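Local coordinates for nematode fatty acid retinoid binding protein (Necator americanus, PDB 4XCP) that holds palmitic acid within an all-helical fold and probably serves as a secreted carrier of fatty acids and retinol, at residues R34-L37 and Q38-D42; F151-L154 and A155-E159; K58-E61 and E62-A66. One frame throughout, in Å; residues are numbered along the deposited sequence. Where two conformers were deposited one is given.

Contact 1: residues R34-L37 and Q38-D42; sequences RDFL and QNLSD. With PLM (palmitic acid), chain B.
F36, on helix 31-39, and L40, in the turn that follows it, meet as apolar side chains: L40 CD2 stands over one face of the F36 ring, 4.0 Å from F36 CZ, and L40 CG also rests 3.5 Å from F36 O. A first torsion near trans (chi1 171°) swings the ring to where its edge meets the bound palmitic acid, F36 CE2 coming to 3.3 Å from lipid atom CA. L37 CD2 adds a second apolar branch, 4.0 Å from L40 CD1 and 3.7 Å from the same lipid carbon.

Between the segments the hydrogen bonds are all backbone. Q38 N reaches R34 O at 2.9 Å and N39 N reaches D35 O at 3.1 Å, both i to i+4. L40 N then bonds L37 O at 3.3 Å, an i to i+3 step with the donor 64° out of the carbonyl plane, evidence that the last turn tightens.

D35 and Q38 run alongside each other, but carboxylate and amide planes differ by 76° and no bond joins them.

F36 and L37 thus offer palmitic acid a hydrocarbon wall, with L40 packed on L74, K45 and L48 and D35, Q38 and N39 on the exposed side; a hydrogen bond to the lipid comes from K111 NZ.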
# COMPACT_ATOMS: atom_id res chain seq x y z
N ARG A 34 8.32 0.35 -2.31
CA ARG A 34 9.34 1.31 -1.88
C ARG A 34 10.06 1.90 -3.11
O ARG A 34 10.18 3.12 -3.21
CB ARG A 34 10.39 0.61 -1.00
CG ARG A 34 10.29 0.93 0.47
CD ARG A 34 11.45 0.24 1.18
NE ARG A 34 11.11 -1.13 1.52
CZ ARG A 34 11.95 -2.16 1.45
NH1 ARG A 34 13.19 -1.98 1.02
NH2 ARG A 34 11.56 -3.37 1.80
N ASP A 35 10.55 1.04 -4.03
CA ASP A 35 11.27 1.50 -5.21
C ASP A 35 10.40 2.30 -6.15
O ASP A 35 10.88 3.29 -6.71
CB ASP A 35 12.01 0.37 -5.92
CG ASP A 35 13.41 0.17 -5.34
OD1 ASP A 35 13.97 1.14 -4.79
OD2 ASP A 35 13.92 -0.97 -5.42
N PHE A 36 9.09 1.96 -6.25
CA PHE A 36 8.17 2.74 -7.08
C PHE A 36 8.12 4.19 -6.56
O PHE A 36 8.23 5.13 -7.35
CB PHE A 36 6.74 2.13 -7.07
CG PHE A 36 5.74 3.04 -7.74
CD1 PHE A 36 5.61 3.05 -9.13
CD2 PHE A 36 4.98 3.94 -7.00
CE1 PHE A 36 4.73 3.93 -9.75
CE2 PHE A 36 4.09 4.81 -7.63
CZ PHE A 36 3.98 4.81 -9.00
N LEU A 37 7.91 4.36 -5.24
CA LEU A 37 7.82 5.68 -4.60
C LEU A 37 9.15 6.44 -4.63
O LEU A 37 9.16 7.63 -4.91
CB LEU A 37 7.34 5.56 -3.13
CG LEU A 37 5.87 5.13 -2.90
CD1 LEU A 37 5.59 4.97 -1.39
CD2 LEU A 37 4.88 6.14 -3.48
N GLN A 38 10.25 5.75 -4.32
CA GLN A 38 11.59 6.35 -4.29
C GLN A 38 11.98 6.99 -5.64
O GLN A 38 12.59 8.06 -5.66
CB GLN A 38 12.62 5.29 -3.91
CG GLN A 38 14.04 5.82 -3.71
CD GLN A 38 14.95 4.69 -3.39
OE1 GLN A 38 14.68 3.90 -2.51
NE2 GLN A 38 16.08 4.59 -4.10
N ASN A 39 11.57 6.33 -6.74
CA ASN A 39 11.87 6.70 -8.12
C ASN A 39 11.11 7.92 -8.61
O ASN A 39 11.53 8.53 -9.58
CB ASN A 39 11.56 5.53 -9.06
CG ASN A 39 12.54 4.39 -9.08
OD1 ASN A 39 12.17 3.25 -9.39
ND2 ASN A 39 13.81 4.65 -8.79
N LEU A 40 10.00 8.27 -7.99
CA LEU A 40 9.16 9.37 -8.48
C LEU A 40 9.89 10.69 -8.68
O LEU A 40 10.56 11.20 -7.76
CB LEU A 40 7.91 9.57 -7.60
CG LEU A 40 6.95 8.37 -7.49
CD1 LEU A 40 5.85 8.62 -6.42
CD2 LEU A 40 6.33 7.99 -8.86
N SER A 41 9.76 11.24 -9.90
CA SER A 41 10.32 12.55 -10.24
C SER A 41 9.35 13.61 -9.71
O SER A 41 8.24 13.28 -9.30
CB SER A 41 10.44 12.69 -11.75
OG SER A 41 9.13 12.69 -12.32
N ASP A 42 9.75 14.88 -9.75
CA ASP A 42 8.87 15.96 -9.33
C ASP A 42 7.58 15.98 -10.23
O ASP A 42 6.47 16.12 -9.72
CB ASP A 42 9.65 17.29 -9.39
CG ASP A 42 8.78 18.51 -9.25
OD1 ASP A 42 8.35 18.80 -8.12
OD2 ASP A 42 8.54 19.16 -10.27
C1 PLM B . 1.72 4.36 1.41
O1 PLM B . 2.23 4.12 0.23
O2 PLM B . 1.06 3.54 2.02
C2 PLM B . 2.04 5.73 1.93
C3 PLM B . 2.84 6.65 1.01
C4 PLM B . 2.00 7.37 -0.02
C5 PLM B . 2.79 8.27 -0.94
C6 PLM B . 1.94 9.16 -1.84
C7 PLM B . 2.08 8.89 -3.34
C8 PLM B . 1.37 7.65 -3.79
C9 PLM B . 1.56 7.30 -5.22
CA PLM B . 1.82 5.83 -5.46
CB PLM B . 0.64 4.98 -5.85
CC PLM B . 1.01 3.53 -6.23
CD PLM B . 1.35 2.58 -5.06
CE PLM B . 2.71 2.80 -4.39
CF PLM B . 3.10 1.76 -3.37
CG PLM B . 2.55 1.96 -1.98

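Contact 2: residues F151-L154 and A155-E159; sequences FPFL and AKVFE
F153 and V157, four residues apart on helix 152-159, cross at a slant, and the touching atoms are F153 CE2 and V157 CG2 at 3.5 Å. The ring extends away from the start of the helix because its CG is anti to the backbone N (chi1 179°). V157 turns CG2 back to the N-terminal side, beside its own backbone N, and this methyl lies just as near the F153 carbonyl oxygen as the ring.

The next pair along, L154 and F158, is engaged differently. Here the ring approaches a carbonyl: F158 CD2 lies 3.1 Å from L154 O, whereas the closest side-chain approach, L154 CB to F158 CE2, is a looser 4.3 Å. With chi1 at -60°, F158 CG sits beside its backbone N, which also bonds L154 O, at 3.0 Å. One oxygen therefore meets both the amide and the ring of F158.

The first turn is set by F151 and P152. F151 is the N-cap residue, and A155 N bonds F151 O at 3.0 Å while A155 CB rests near the same oxygen. K156 N follows on P152 O at 3.1 Å, its aliphatic chain extending outward.

F151 is also the first residue to leave helical geometry after helix 141-150, so it joins two helices. From this junction, F153 packs on P31 and R34 of helix 31-39, F151 on K88 and I89 of helix 72-90, and F158 on helix 122-138, stacked with Y136.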
# COMPACT_ATOMS: atom_id res chain seq x y z
N PHE A 151 2.32 -13.34 -0.40
CA PHE A 151 3.01 -12.16 0.09
C PHE A 151 4.07 -12.51 1.12
O PHE A 151 3.88 -12.21 2.29
CB PHE A 151 1.99 -11.18 0.66
CG PHE A 151 1.02 -10.63 -0.36
CD1 PHE A 151 1.38 -9.57 -1.18
CD2 PHE A 151 -0.26 -11.17 -0.49
CE1 PHE A 151 0.47 -9.05 -2.11
CE2 PHE A 151 -1.16 -10.66 -1.42
CZ PHE A 151 -0.80 -9.59 -2.21
N PRO A 152 5.20 -13.14 0.71
CA PRO A 152 6.20 -13.58 1.70
C PRO A 152 6.93 -12.46 2.40
O PRO A 152 7.33 -12.64 3.55
CB PRO A 152 7.15 -14.48 0.89
CG PRO A 152 7.02 -13.98 -0.52
CD PRO A 152 5.59 -13.56 -0.67
N PHE A 153 7.10 -11.29 1.75
CA PHE A 153 7.77 -10.16 2.41
C PHE A 153 6.92 -9.64 3.55
O PHE A 153 7.43 -9.41 4.65
CB PHE A 153 8.12 -9.02 1.41
CG PHE A 153 8.78 -7.85 2.11
CD1 PHE A 153 10.17 -7.81 2.27
CD2 PHE A 153 8.02 -6.82 2.65
CE1 PHE A 153 10.77 -6.75 2.95
CE2 PHE A 153 8.63 -5.77 3.34
CZ PHE A 153 9.99 -5.75 3.49
N LEU A 154 5.62 -9.41 3.28
CA LEU A 154 4.68 -8.90 4.28
C LEU A 154 4.45 -9.90 5.41
O LEU A 154 4.43 -9.50 6.58
CB LEU A 154 3.37 -8.45 3.61
CG LEU A 154 3.46 -7.14 2.77
CD1 LEU A 154 2.15 -6.90 2.03
CD2 LEU A 154 3.79 -5.92 3.64
N ALA A 155 4.34 -11.20 5.09
CA ALA A 155 4.18 -12.26 6.09
C ALA A 155 5.37 -12.23 7.06
O ALA A 155 5.16 -12.30 8.27
CB ALA A 155 4.11 -13.61 5.41
N LYS A 156 6.60 -12.06 6.53
CA LYS A 156 7.84 -11.96 7.31
C LYS A 156 7.84 -10.71 8.22
O LYS A 156 8.24 -10.80 9.37
CB LYS A 156 9.06 -11.97 6.38
CG LYS A 156 10.37 -12.31 7.09
CD LYS A 156 11.57 -12.20 6.16
CE LYS A 156 12.87 -12.39 6.91
NZ LYS A 156 14.04 -12.33 5.99
N VAL A 157 7.38 -9.56 7.71
CA VAL A 157 7.25 -8.31 8.48
C VAL A 157 6.33 -8.55 9.71
O VAL A 157 6.63 -8.07 10.81
CB VAL A 157 6.77 -7.15 7.55
CG1 VAL A 157 6.11 -6.02 8.33
CG2 VAL A 157 7.93 -6.63 6.71
N PHE A 158 5.25 -9.31 9.51
CA PHE A 158 4.31 -9.66 10.58
C PHE A 158 4.88 -10.69 11.53
O PHE A 158 4.94 -10.44 12.72
CB PHE A 158 2.95 -10.12 10.01
CG PHE A 158 2.22 -9.10 9.15
CD1 PHE A 158 2.03 -7.80 9.61
CD2 PHE A 158 1.65 -9.48 7.95
CE1 PHE A 158 1.36 -6.86 8.81
CE2 PHE A 158 0.96 -8.55 7.16
CZ PHE A 158 0.84 -7.24 7.59
N GLU A 159 5.37 -11.82 11.00
CA GLU A 159 5.92 -12.95 11.76
C GLU A 159 7.20 -12.65 12.55
O GLU A 159 7.35 -13.18 13.64
CB GLU A 159 6.16 -14.17 10.84
CG GLU A 159 4.88 -14.87 10.40
CD GLU A 159 4.06 -15.48 11.53
OE1 GLU A 159 4.66 -15.96 12.52
OE2 GLU A 159 2.81 -15.49 11.41

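Contact 3: residues K58-E61 and E62-A66; sequences KNTE and ESIAA. With PLM (palmitic acid), chain C.
E62 arches back over the start of helix 60-70 to K58, crossing N59 at about a right angle. Its CB rests 3.5 Å from N59 OD1. CG is anti to the backbone N and the chain is extended beyond it, which carries CD past N59 to within van der Waals reach of K58. At the tip the two oxygens divide the work: E62 OE1 takes a hydrogen bond from K58 N at 3.1 Å, and E62 OE2 packs 3.4 Å from K58 CB. That bond is straight at the hydrogen (172°), yet the donor comes from above the carboxylate, 62° out of its plane.

The backbone of E62 is tied in the other direction. N59 is the N-cap, and its OD1 accepts from E62 N at 3.0 Å; a chi1 of 49° sets the amide between its own backbone N and carbonyl carbon, where OD1 can turn to the helix. Because the E62 carboxylate bonds K58 N rather than N59 N, the reciprocal pair of a capping box is not completed. N59 O adds weak bonds to E62 N and S63 N.

T60, the first helical residue, gives its N-H to palmitic acid O1 at 2.9 Å, a helix N-terminus meeting the lipid's acid group. The far end of the lipid returns to the same helix, with atom CG 3.3 Å from S63 OG.

On the inner side I64 CD1 lies 4.0 Å from T60 CG2, and both side chains lean on helix 72-90, I64 at V78, E79 and H82 and T60 at H82. In one of its two conformers E61 OE2 also forms a salt bridge with K86 NZ and accepts from H82 NE2 of that helix; the second conformer makes this link less certain.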
# COMPACT_ATOMS: atom_id res chain seq x y z
N LYS A 58 -14.62 5.27 -9.98
CA LYS A 58 -15.45 4.08 -9.76
C LYS A 58 -14.63 2.98 -9.08
O LYS A 58 -15.11 2.32 -8.16
CB LYS A 58 -16.02 3.57 -11.11
CG LYS A 58 -16.88 2.31 -11.00
CD LYS A 58 -17.21 1.73 -12.37
CE LYS A 58 -17.78 0.32 -12.27
NZ LYS A 58 -19.17 0.30 -11.75
N ASN A 59 -13.37 2.82 -9.50
CA ASN A 59 -12.48 1.77 -9.00
C ASN A 59 -11.04 2.15 -9.34
O ASN A 59 -10.80 3.18 -9.98
CB ASN A 59 -12.89 0.39 -9.62
CG ASN A 59 -13.10 0.38 -11.14
OD1 ASN A 59 -12.40 1.04 -11.90
ND2 ASN A 59 -14.03 -0.42 -11.62
N THR A 60 -10.08 1.32 -8.91
CA THR A 60 -8.64 1.51 -9.14
C THR A 60 -8.31 1.54 -10.63
O THR A 60 -7.56 2.42 -11.05
CB THR A 60 -7.83 0.47 -8.35
OG1 THR A 60 -8.31 0.49 -7.01
CG2 THR A 60 -6.34 0.77 -8.35
N GLU A 61 -8.90 0.62 -11.40
CA GLU A 61 -8.70 0.50 -12.85
C GLU A 61 -9.02 1.82 -13.60
O GLU A 61 -8.28 2.20 -14.51
CB GLU A 61 -9.52 -0.69 -13.40
CG GLU A 61 -9.03 -2.06 -12.94
CD GLU A 61 -9.31 -2.52 -11.51
OE1 GLU A 61 -10.24 -1.97 -10.87
OE2 GLU A 61 -8.60 -3.44 -11.05
N GLU A 62 -10.09 2.53 -13.17
CA GLU A 62 -10.52 3.82 -13.76
C GLU A 62 -9.52 4.95 -13.40
O GLU A 62 -9.21 5.80 -14.24
CB GLU A 62 -11.93 4.17 -13.30
CG GLU A 62 -12.59 5.26 -14.12
CD GLU A 62 -14.02 5.51 -13.69
OE1 GLU A 62 -14.23 6.38 -12.82
OE2 GLU A 62 -14.92 4.77 -14.15
N SER A 63 -8.99 4.91 -12.16
CA SER A 63 -7.97 5.83 -11.67
C SER A 63 -6.67 5.65 -12.50
O SER A 63 -6.06 6.63 -12.91
CB SER A 63 -7.70 5.56 -10.19
OG SER A 63 -6.81 6.54 -9.70
N ILE A 64 -6.28 4.39 -12.79
CA ILE A 64 -5.09 4.04 -13.60
C ILE A 64 -5.28 4.50 -15.07
O ILE A 64 -4.37 5.05 -15.68
CB ILE A 64 -4.74 2.53 -13.47
CG1 ILE A 64 -4.39 2.18 -12.00
CG2 ILE A 64 -3.61 2.10 -14.44
CD1 ILE A 64 -4.22 0.67 -11.72
N ALA A 65 -6.50 4.30 -15.62
CA ALA A 65 -6.83 4.74 -16.98
C ALA A 65 -6.69 6.27 -17.10
O ALA A 65 -6.12 6.74 -18.08
CB ALA A 65 -8.25 4.28 -17.36
N ALA A 66 -7.16 7.03 -16.08
CA ALA A 66 -7.03 8.51 -16.06
C ALA A 66 -5.54 8.88 -15.97
O ALA A 66 -5.10 9.80 -16.66
CB ALA A 66 -7.80 9.10 -14.88
C1 PLM C . -10.81 -1.57 -6.79
O1 PLM C . -10.70 -1.37 -7.97
O2 PLM C . -11.50 -0.80 -5.99
C2 PLM C . -10.17 -2.73 -6.09
C3 PLM C . -9.01 -3.37 -6.85
C4 PLM C . -8.22 -4.36 -6.02
C5 PLM C . -7.16 -3.73 -5.13
C6 PLM C . -5.90 -3.30 -5.87
C7 PLM C . -4.69 -3.11 -4.96
C8 PLM C . -3.46 -2.55 -5.64
C9 PLM C . -2.83 -1.37 -4.92
CA PLM C . -1.67 -0.73 -5.68
CB PLM C . -2.07 0.06 -6.92
CC PLM C . -2.83 1.35 -6.64
CD PLM C . -2.89 2.27 -7.84
CE PLM C . -3.64 3.59 -7.63
CF PLM C . -2.89 4.84 -8.10
CG PLM C . -3.65 5.67 -9.11

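How the contacts relate
From the N terminus the chain meets contact 1, then contact 3, then contact 2, in series without nesting or crossing. Each is formed by consecutive residues, so none closes a long loop: contact 1 spans the end of helix 31-39 and the start of helix 42-53, contact 3 begins helix 60-70, and contact 2 passes from helix 141-150 into helix 152-159. Contacts 1 and 2 touch directly, R34 NH2 packing 3.3 Å from F153 CZ, which joins an early helix to a late one. Contact 3 stays apart, its nearest atoms about 9 Å from contact 1 and about 13 Å from contact 2. Helix 72-90 is common to all three, and contacts 1 and 3 line different palmitic acid molecules.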